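Local coordinates for protein DyP2 (PDB 4G2C) that is a haem-containing dye-decolourising peroxidase from a lignin-reactive bacterium, probably oxidising dyes and other substrates at the expense of peroxide and carrying a bound manganese ion, at residues E213-V218 / Q278-F283; G305-G310 / K344-A349; D52-N57 / K92-H97. All blocks are in the same frame, centred on the assembly; numbering follows the deposited sequence.

How the contacts relate
Along the chain contact 3 comes first, then contact 1 and contact 2, each closing before the next opens. Contacts 1 and 2 are neighbours, with centres about 15 Å apart: helix 280-293 opens in contact 1, helix 303-309 follows it and carries contact 2, and the two touch where Phe-283 CZ packs on Leu-308 CD1 at 3.6 Å. Together they build adjoining walls beside the haem, with the manganese close to Tyr-217. Contact 3 sits across the centre of the chain, about 33 Å from contact 1 and about 37 Å from contact 2 between centres; it is structural packing of two N-terminal helices, well away from the haem.

Contact 1: E213-V218 / Q278-F283; sequences EHFGYV and QNVRLF. With HEM (protoporphyrin IX containing Fe), chain C.
The ring of Phe-215 is sandwiched between Phe-283 and Gln-278. Phe-283 lies on one face as an offset stack, centroids 4.0 Å apart and planes at 1°, with its CB also making a CH-pi contact to that face. On the opposite face sits Gln-278 NE2, 3.3 Å above the ring plane. CG anti to the carbonyl carbon (chi1 -63°) and an extended chain bring NE2 there, where it also touches HEM CMB at 3.4 Å. It donates to Glu-213 OE2 at 2.6 Å, the acceptor in the amide plane. Phe-215 N gives OE2 a second bond and Tyr-217 N takes OE1 at 2.7 Å, so three N-H groups grip the buried carboxylate and fix its rotation. Tyr-217 CE1 touches Phe-283 CE2 lightly, a buried contact at 4.1 Å. The looser side is at the helix start: Asn-279, partly exposed, turns away from the loop, and its OD1 caps Leu-282 N. Glu-213, Tyr-217, Val-218 and Gln-278 line the haem pocket. The loop 213-218 thus leaves strand 211-212 and packs against the junction of strand 267-278 with helix 280-293, while helix 303-309 adjoins Phe-283 and Tyr-217.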
# COMPACT_ATOMS: atom_id res chain seq x y z
N GLU A 213 0.39 9.63 -6.69
CA GLU A 213 -0.88 9.81 -5.96
C GLU A 213 -1.37 11.25 -6.11
O GLU A 213 -0.70 12.07 -6.75
CB GLU A 213 -0.76 9.39 -4.50
CG GLU A 213 0.39 10.05 -3.77
CD GLU A 213 0.21 11.55 -3.66
OE1 GLU A 213 1.13 12.29 -4.08
OE2 GLU A 213 -0.85 11.99 -3.14
N HIS A 214 -2.52 11.57 -5.55
CA HIS A 214 -3.17 12.85 -5.87
C HIS A 214 -2.43 14.11 -5.45
O HIS A 214 -2.63 15.16 -6.05
CB HIS A 214 -4.64 12.86 -5.44
CG HIS A 214 -5.53 12.09 -6.37
ND1 HIS A 214 -5.84 12.53 -7.64
CD2 HIS A 214 -6.12 10.87 -6.24
CE1 HIS A 214 -6.60 11.64 -8.25
NE2 HIS A 214 -6.78 10.62 -7.42
N PHE A 215 -1.53 14.01 -4.47
CA PHE A 215 -0.77 15.19 -4.06
C PHE A 215 0.32 15.52 -5.08
O PHE A 215 0.99 16.56 -4.97
CB PHE A 215 -0.14 15.02 -2.67
CG PHE A 215 -1.15 14.86 -1.56
CD1 PHE A 215 -2.42 15.41 -1.67
CD2 PHE A 215 -0.82 14.16 -0.42
CE1 PHE A 215 -3.35 15.25 -0.64
CE2 PHE A 215 -1.74 14.01 0.61
CZ PHE A 215 -3.01 14.56 0.50
N GLY A 216 0.50 14.63 -6.06
CA GLY A 216 1.47 14.81 -7.12
C GLY A 216 2.78 14.03 -7.00
O GLY A 216 3.68 14.15 -7.84
N TYR A 217 2.89 13.20 -5.97
CA TYR A 217 4.18 12.55 -5.69
C TYR A 217 4.22 11.12 -6.22
O TYR A 217 3.26 10.37 -6.07
CB TYR A 217 4.49 12.56 -4.19
CG TYR A 217 4.68 13.93 -3.61
CD1 TYR A 217 3.59 14.78 -3.41
CD2 TYR A 217 5.94 14.38 -3.23
CE1 TYR A 217 3.75 16.03 -2.86
CE2 TYR A 217 6.12 15.65 -2.69
CZ TYR A 217 5.01 16.47 -2.50
OH TYR A 217 5.17 17.73 -1.97
N VAL A 218 5.34 10.76 -6.83
CA VAL A 218 5.59 9.38 -7.20
C VAL A 218 5.23 8.48 -6.01
O VAL A 218 5.69 8.69 -4.90
CB VAL A 218 7.06 9.16 -7.59
CG1 VAL A 218 7.33 7.67 -7.86
CG2 VAL A 218 7.41 9.96 -8.83
N GLN A 278 -8.19 12.29 -0.17
CA GLN A 278 -7.13 13.29 -0.21
C GLN A 278 -7.66 14.69 -0.54
O GLN A 278 -8.12 14.95 -1.65
CB GLN A 278 -6.10 12.89 -1.27
CG GLN A 278 -5.37 11.58 -1.00
CD GLN A 278 -4.30 11.31 -2.04
OE1 GLN A 278 -4.51 10.56 -3.00
NE2 GLN A 278 -3.14 11.93 -1.87
N ASN A 279 -7.58 15.61 0.42
CA ASN A 279 -7.87 17.01 0.15
C ASN A 279 -6.59 17.66 -0.40
O ASN A 279 -5.79 18.23 0.34
CB ASN A 279 -8.33 17.71 1.43
CG ASN A 279 -8.77 19.15 1.19
OD1 ASN A 279 -8.32 19.81 0.26
ND2 ASN A 279 -9.67 19.64 2.03
N VAL A 280 -6.41 17.53 -1.71
CA VAL A 280 -5.23 18.04 -2.39
C VAL A 280 -5.09 19.54 -2.15
O VAL A 280 -3.99 20.03 -1.87
CB VAL A 280 -5.31 17.79 -3.88
CG1 VAL A 280 -4.05 18.32 -4.58
CG2 VAL A 280 -5.49 16.31 -4.13
N ARG A 281 -6.21 20.24 -2.23
CA ARG A 281 -6.23 21.68 -2.00
C ARG A 281 -5.52 22.05 -0.70
O ARG A 281 -4.64 22.91 -0.67
CB ARG A 281 -7.67 22.21 -2.00
CG ARG A 281 -7.79 23.69 -1.60
CD ARG A 281 -8.95 24.40 -2.32
NE ARG A 281 -10.28 24.09 -1.78
CZ ARG A 281 -11.35 23.78 -2.52
NH1 ARG A 281 -11.27 23.71 -3.85
NH2 ARG A 281 -12.52 23.53 -1.92
N LEU A 282 -5.93 21.41 0.39
CA LEU A 282 -5.43 21.79 1.70
C LEU A 282 -3.96 21.39 1.84
O LEU A 282 -3.16 22.08 2.50
CB LEU A 282 -6.27 21.12 2.77
CG LEU A 282 -5.92 21.28 4.24
CD1 LEU A 282 -5.99 22.73 4.66
CD2 LEU A 282 -6.89 20.44 5.05
N PHE A 283 -3.60 20.27 1.21
CA PHE A 283 -2.23 19.79 1.27
C PHE A 283 -1.29 20.75 0.55
O PHE A 283 -0.18 21.01 1.02
CB PHE A 283 -2.10 18.35 0.70
CG PHE A 283 -0.78 17.71 0.99
CD1 PHE A 283 -0.56 17.06 2.19
CD2 PHE A 283 0.27 17.78 0.07
CE1 PHE A 283 0.67 16.48 2.47
CE2 PHE A 283 1.49 17.20 0.34
CZ PHE A 283 1.69 16.55 1.54
CHA HEM C . 5.76 5.52 0.45
CHB HEM C . 2.06 8.61 -0.22
CHC HEM C . -0.74 6.00 2.78
CHD HEM C . 3.16 3.42 4.03
C1A HEM C . 5.00 6.57 -0.00
C2A HEM C . 5.44 7.56 -0.97
C3A HEM C . 4.41 8.41 -1.15
C4A HEM C . 3.30 7.98 -0.32
CMA HEM C . 4.39 9.63 -2.08
CAA HEM C . 6.84 7.60 -1.64
CBA HEM C . 6.84 6.67 -2.86
CGA HEM C . 7.15 5.24 -2.48
O1A HEM C . 8.19 4.98 -1.84
O2A HEM C . 6.37 4.33 -2.83
C1B HEM C . 0.97 8.20 0.53
C2B HEM C . -0.35 8.81 0.60
C3B HEM C . -1.11 8.08 1.43
C4B HEM C . -0.32 6.97 1.91
CMB HEM C . -0.77 10.11 -0.15
CAB HEM C . -2.59 8.27 1.84
CBB HEM C . -3.42 9.00 1.09
C1C HEM C . 0.10 5.13 3.44
C2C HEM C . -0.26 4.30 4.58
C3C HEM C . 0.82 3.58 4.91
C4C HEM C . 1.89 3.93 3.99
CMC HEM C . -1.66 4.25 5.26
CAC HEM C . 0.97 2.58 6.09
CBC HEM C . 0.14 2.62 7.14
C1D HEM C . 4.19 3.70 3.16
C2D HEM C . 5.43 2.97 3.11
C3D HEM C . 6.21 3.62 1.98
C4D HEM C . 5.39 4.69 1.48
CMD HEM C . 5.84 1.78 3.99
CAD HEM C . 7.60 3.28 1.49
CBD HEM C . 8.52 3.86 2.55
CGD HEM C . 9.89 3.39 2.15
O1D HEM C . 10.08 2.15 2.03
O2D HEM C . 10.76 4.27 1.91
NA HEM C . 3.70 6.85 0.36
NB HEM C . 0.94 7.08 1.34
NC HEM C . 1.42 4.87 3.11
ND HEM C . 4.22 4.70 2.19
FE HEM C . 2.59 6.05 1.85

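Contact 2: G305-G310 / K344-A349; sequences GAMLVG and KCPFHA. With ACT (acetate ion), chain I.
Met-307 and Pro-346 meet where the last turn of helix 303-309 lies against the loop 344-349. Followed outward from its backbone, the proline ring first offers CB, which points toward the helix but has no close partner there. CG comes next and makes the main contact: it lies 3.8 Å from Met-307 CB, 3.9 Å from Met-307 CG and 3.7 Å from Met-307 O. Pro-346 CD stays 4.0 Å from Met-307 O. Met-307 CG stands anti to its carbonyl carbon (chi1 -73°), which brings the side chain across the proline at about a right angle. A glycine in place of Pro-346 would probably open a gap beside Met-307 CB and CG and leave the loop backbone freer to turn. Ala-349 CB fills the next place, 3.3 Å from Met-307 O. A water donates to Met-307 O at 2.6 Å and bridges it to His-348 ND1, lying at the edge of the His-348 ring, in its plane. Gly-310, the first residue beyond the helix, has positive phi; a CB there would jam against the carbonyl O of Val-309 and sit tight against Ala-349 CB. The result is a helix C-terminus packed on a type I turn, 346-349, leading into helix 350-354, while Val-309 reaches the haem pocket from helix 303-309.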
# COMPACT_ATOMS: atom_id res chain seq x y z
N GLY A 305 7.30 20.61 0.45
CA GLY A 305 6.51 19.44 0.13
C GLY A 305 7.33 18.19 0.35
O GLY A 305 6.86 17.21 0.93
N ALA A 306 8.56 18.21 -0.15
CA ALA A 306 9.52 17.13 0.07
C ALA A 306 9.69 16.83 1.56
O ALA A 306 9.88 15.67 1.94
CB ALA A 306 10.86 17.49 -0.56
N MET A 307 9.63 17.85 2.40
CA MET A 307 9.82 17.64 3.84
C MET A 307 8.67 16.84 4.44
O MET A 307 8.86 16.12 5.43
CB MET A 307 9.96 18.96 4.60
CG MET A 307 11.28 19.69 4.42
SD MET A 307 11.25 21.35 5.18
CE MET A 307 12.73 22.07 4.46
N LEU A 308 7.48 16.98 3.86
CA LEU A 308 6.30 16.29 4.36
C LEU A 308 6.31 14.83 3.92
O LEU A 308 5.88 13.94 4.65
CB LEU A 308 5.01 16.94 3.83
CG LEU A 308 4.85 18.44 4.11
CD1 LEU A 308 3.58 19.01 3.42
CD2 LEU A 308 4.84 18.66 5.60
N VAL A 309 6.81 14.59 2.71
CA VAL A 309 6.75 13.27 2.12
C VAL A 309 8.08 12.49 2.26
O VAL A 309 8.07 11.30 2.52
CB VAL A 309 6.35 13.39 0.65
CG1 VAL A 309 6.54 12.05 -0.06
CG2 VAL A 309 4.89 13.87 0.56
N GLY A 310 9.21 13.19 2.11
CA GLY A 310 10.51 12.56 2.19
C GLY A 310 11.10 12.40 0.80
O GLY A 310 12.22 11.94 0.63
N LYS A 344 18.54 16.74 6.48
CA LYS A 344 18.20 16.66 5.07
C LYS A 344 16.74 16.22 4.97
O LYS A 344 15.87 17.02 4.61
CB LYS A 344 19.14 15.68 4.36
CG LYS A 344 20.60 16.14 4.42
CD LYS A 344 21.56 15.18 3.74
CE LYS A 344 22.42 14.44 4.77
NZ LYS A 344 23.56 13.72 4.14
N CYS A 345 16.48 14.96 5.30
CA CYS A 345 15.11 14.47 5.43
C CYS A 345 14.71 14.49 6.90
O CYS A 345 15.36 13.84 7.73
CB CYS A 345 14.97 13.05 4.89
SG CYS A 345 13.26 12.43 4.95
N PRO A 346 13.65 15.23 7.22
CA PRO A 346 13.18 15.38 8.61
C PRO A 346 12.72 14.02 9.15
O PRO A 346 12.25 13.20 8.37
CB PRO A 346 11.97 16.32 8.48
CG PRO A 346 12.05 16.91 7.08
CD PRO A 346 12.74 15.88 6.26
N PHE A 347 12.86 13.80 10.46
CA PHE A 347 12.48 12.53 11.08
C PHE A 347 11.02 12.17 10.80
O PHE A 347 10.67 11.00 10.64
CB PHE A 347 12.69 12.60 12.60
CG PHE A 347 14.13 12.76 13.00
CD1 PHE A 347 15.03 11.70 12.88
CD2 PHE A 347 14.59 13.96 13.53
CE1 PHE A 347 16.36 11.84 13.24
CE2 PHE A 347 15.91 14.11 13.89
CZ PHE A 347 16.80 13.05 13.75
N HIS A 348 10.18 13.20 10.74
CA HIS A 348 8.75 12.98 10.60
C HIS A 348 8.24 12.94 9.16
O HIS A 348 7.03 12.85 8.96
CB HIS A 348 7.98 14.03 11.40
CG HIS A 348 8.58 15.40 11.33
ND1 HIS A 348 8.58 16.15 10.17
CD2 HIS A 348 9.24 16.14 12.26
CE1 HIS A 348 9.20 17.30 10.40
NE2 HIS A 348 9.61 17.31 11.65
N ALA A 349 9.13 13.03 8.17
CA ALA A 349 8.69 12.88 6.78
C ALA A 349 8.01 11.52 6.61
O ALA A 349 8.37 10.55 7.28
CB ALA A 349 9.86 13.03 5.80
C ACT I . 13.90 17.75 11.55
O ACT I . 14.68 18.37 12.34
OXT ACT I . 13.59 16.55 11.79
CH3 ACT I . 13.34 18.44 10.34
O HOH W 1 7.54 16.54 7.68

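Contact 3: D52-N57 / K92-H97; sequences DELQPN and KSARTH
The two backbones come closest at Pro-56 and Ala-94, CA atoms 4.3 Å apart, where Ala-94 N donates to Leu-54 O at 2.5 Å. This bond ties the first turn of helix 94-107 to the chain leaving helix 45-53. Beside it Ala-94 CB rests on Leu-54 CB at 3.7 Å, and the proline ring of Pro-56 wedges in next, its CG 3.8 Å from Lys-92 CG and its CB 3.9 Å from His-97 ND1. At the other end Arg-95 reaches Asp-52 in a salt bridge. Its CG is anti to the backbone N (chi1 -175°) and the chain bends at chi3, bringing NE to Asp-52 OD1 at 3.0 Å. The carboxylate lies at the edge of the guanidinium, but NE comes to OD1 from above the carboxylate plane, the two planes being 53° apart. Arg-95 NH2 has a second partner in Ala-48 O, on helix 45-53, which holds the guanidinium from two places. A water also joins Asp-52 OD1 to Ser-93 OG. That same hydroxyl oxygen accepts from Thr-96 N at 3.1 Å, nearly straight at 171°. Such a serine is a classic helix N-cap, and here the capped start of helix 94-107 is docked against the end of helix 45-53 in the dimeric alpha+beta barrel domain of the DyP family.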
# COMPACT_ATOMS: atom_id res chain seq x y z
N ASP A 52 1.72 -22.40 -7.82
CA ASP A 52 0.61 -22.86 -8.65
C ASP A 52 -0.70 -22.63 -7.93
O ASP A 52 -1.76 -22.56 -8.57
CB ASP A 52 0.73 -24.36 -8.98
CG ASP A 52 1.82 -24.66 -9.99
OD1 ASP A 52 2.09 -23.78 -10.83
OD2 ASP A 52 2.40 -25.76 -9.93
N GLU A 53 -0.64 -22.52 -6.61
CA GLU A 53 -1.87 -22.39 -5.83
C GLU A 53 -2.03 -21.00 -5.20
O GLU A 53 -2.99 -20.75 -4.47
CB GLU A 53 -1.94 -23.48 -4.77
CG GLU A 53 -1.92 -24.88 -5.34
CD GLU A 53 -3.24 -25.27 -6.03
OE1 GLU A 53 -4.13 -24.40 -6.17
OE2 GLU A 53 -3.37 -26.44 -6.43
N LEU A 54 -1.11 -20.10 -5.50
CA LEU A 54 -1.14 -18.75 -4.94
C LEU A 54 -1.83 -17.79 -5.89
O LEU A 54 -1.59 -17.83 -7.09
CB LEU A 54 0.28 -18.24 -4.67
CG LEU A 54 0.34 -16.98 -3.80
CD1 LEU A 54 0.12 -17.34 -2.32
CD2 LEU A 54 1.65 -16.22 -3.98
N GLN A 55 -2.65 -16.90 -5.34
CA GLN A 55 -3.20 -15.80 -6.13
C GLN A 55 -2.10 -14.84 -6.58
O GLN A 55 -1.09 -14.68 -5.90
CB GLN A 55 -4.25 -15.01 -5.34
CG GLN A 55 -5.52 -15.77 -4.98
CD GLN A 55 -6.53 -14.85 -4.34
OE1 GLN A 55 -6.75 -13.74 -4.82
NE2 GLN A 55 -7.14 -15.29 -3.25
N PRO A 56 -2.32 -14.19 -7.75
CA PRO A 56 -1.50 -13.07 -8.24
C PRO A 56 -1.62 -11.84 -7.31
O PRO A 56 -2.48 -11.79 -6.42
CB PRO A 56 -2.15 -12.73 -9.59
CG PRO A 56 -2.95 -13.92 -9.97
CD PRO A 56 -3.40 -14.53 -8.69
N ASN A 57 -0.74 -10.87 -7.55
CA ASN A 57 -0.77 -9.57 -6.87
C ASN A 57 -0.14 -9.61 -5.47
O ASN A 57 0.01 -8.57 -4.84
CB ASN A 57 -2.20 -9.00 -6.82
CG ASN A 57 -2.22 -7.49 -6.56
OD1 ASN A 57 -1.33 -6.75 -7.01
ND2 ASN A 57 -3.21 -7.04 -5.82
N LYS A 92 -6.19 -17.04 -12.40
CA LYS A 92 -4.87 -17.54 -12.74
C LYS A 92 -3.99 -17.58 -11.48
O LYS A 92 -4.28 -16.92 -10.48
CB LYS A 92 -4.26 -16.66 -13.83
CG LYS A 92 -4.00 -15.22 -13.39
CD LYS A 92 -3.57 -14.34 -14.55
CE LYS A 92 -3.14 -12.96 -14.05
NZ LYS A 92 -3.17 -11.93 -15.13
N SER A 93 -2.91 -18.36 -11.53
CA SER A 93 -2.04 -18.53 -10.36
C SER A 93 -0.94 -17.49 -10.34
O SER A 93 -0.65 -16.84 -11.35
CB SER A 93 -1.38 -19.90 -10.40
OG SER A 93 -0.63 -20.02 -11.59
N ALA A 94 -0.30 -17.35 -9.19
CA ALA A 94 0.90 -16.53 -9.11
C ALA A 94 1.84 -16.86 -10.25
O ALA A 94 2.33 -15.95 -10.96
CB ALA A 94 1.58 -16.73 -7.77
N ARG A 95 2.12 -18.15 -10.45
CA ARG A 95 3.09 -18.54 -11.47
C ARG A 95 2.68 -18.13 -12.89
O ARG A 95 3.50 -17.60 -13.65
CB ARG A 95 3.37 -20.05 -11.44
CG ARG A 95 4.48 -20.43 -12.43
CD ARG A 95 4.52 -21.92 -12.75
NE ARG A 95 4.79 -22.73 -11.56
CZ ARG A 95 6.00 -22.93 -11.05
NH1 ARG A 95 7.06 -22.36 -11.62
NH2 ARG A 95 6.15 -23.68 -9.97
N THR A 96 1.42 -18.36 -13.25
CA THR A 96 0.95 -17.90 -14.55
C THR A 96 1.14 -16.39 -14.68
O THR A 96 1.51 -15.88 -15.74
CB THR A 96 -0.53 -18.26 -14.79
OG1 THR A 96 -0.70 -19.68 -14.80
CG2 THR A 96 -1.00 -17.69 -16.13
N HIS A 97 0.86 -15.66 -13.60
CA HIS A 97 1.00 -14.21 -13.65
C HIS A 97 2.45 -13.83 -13.93
O HIS A 97 2.73 -12.95 -14.74
CB HIS A 97 0.54 -13.55 -12.35
CG HIS A 97 0.83 -12.08 -12.29
ND1 HIS A 97 1.18 -11.43 -11.13
CD2 HIS A 97 0.83 -11.14 -13.26
CE1 HIS A 97 1.39 -10.15 -11.39
NE2 HIS A 97 1.18 -9.95 -12.68
O HOH W 2 0.02 -22.83 -12.40
O HOH W 3 2.08 -12.54 -8.60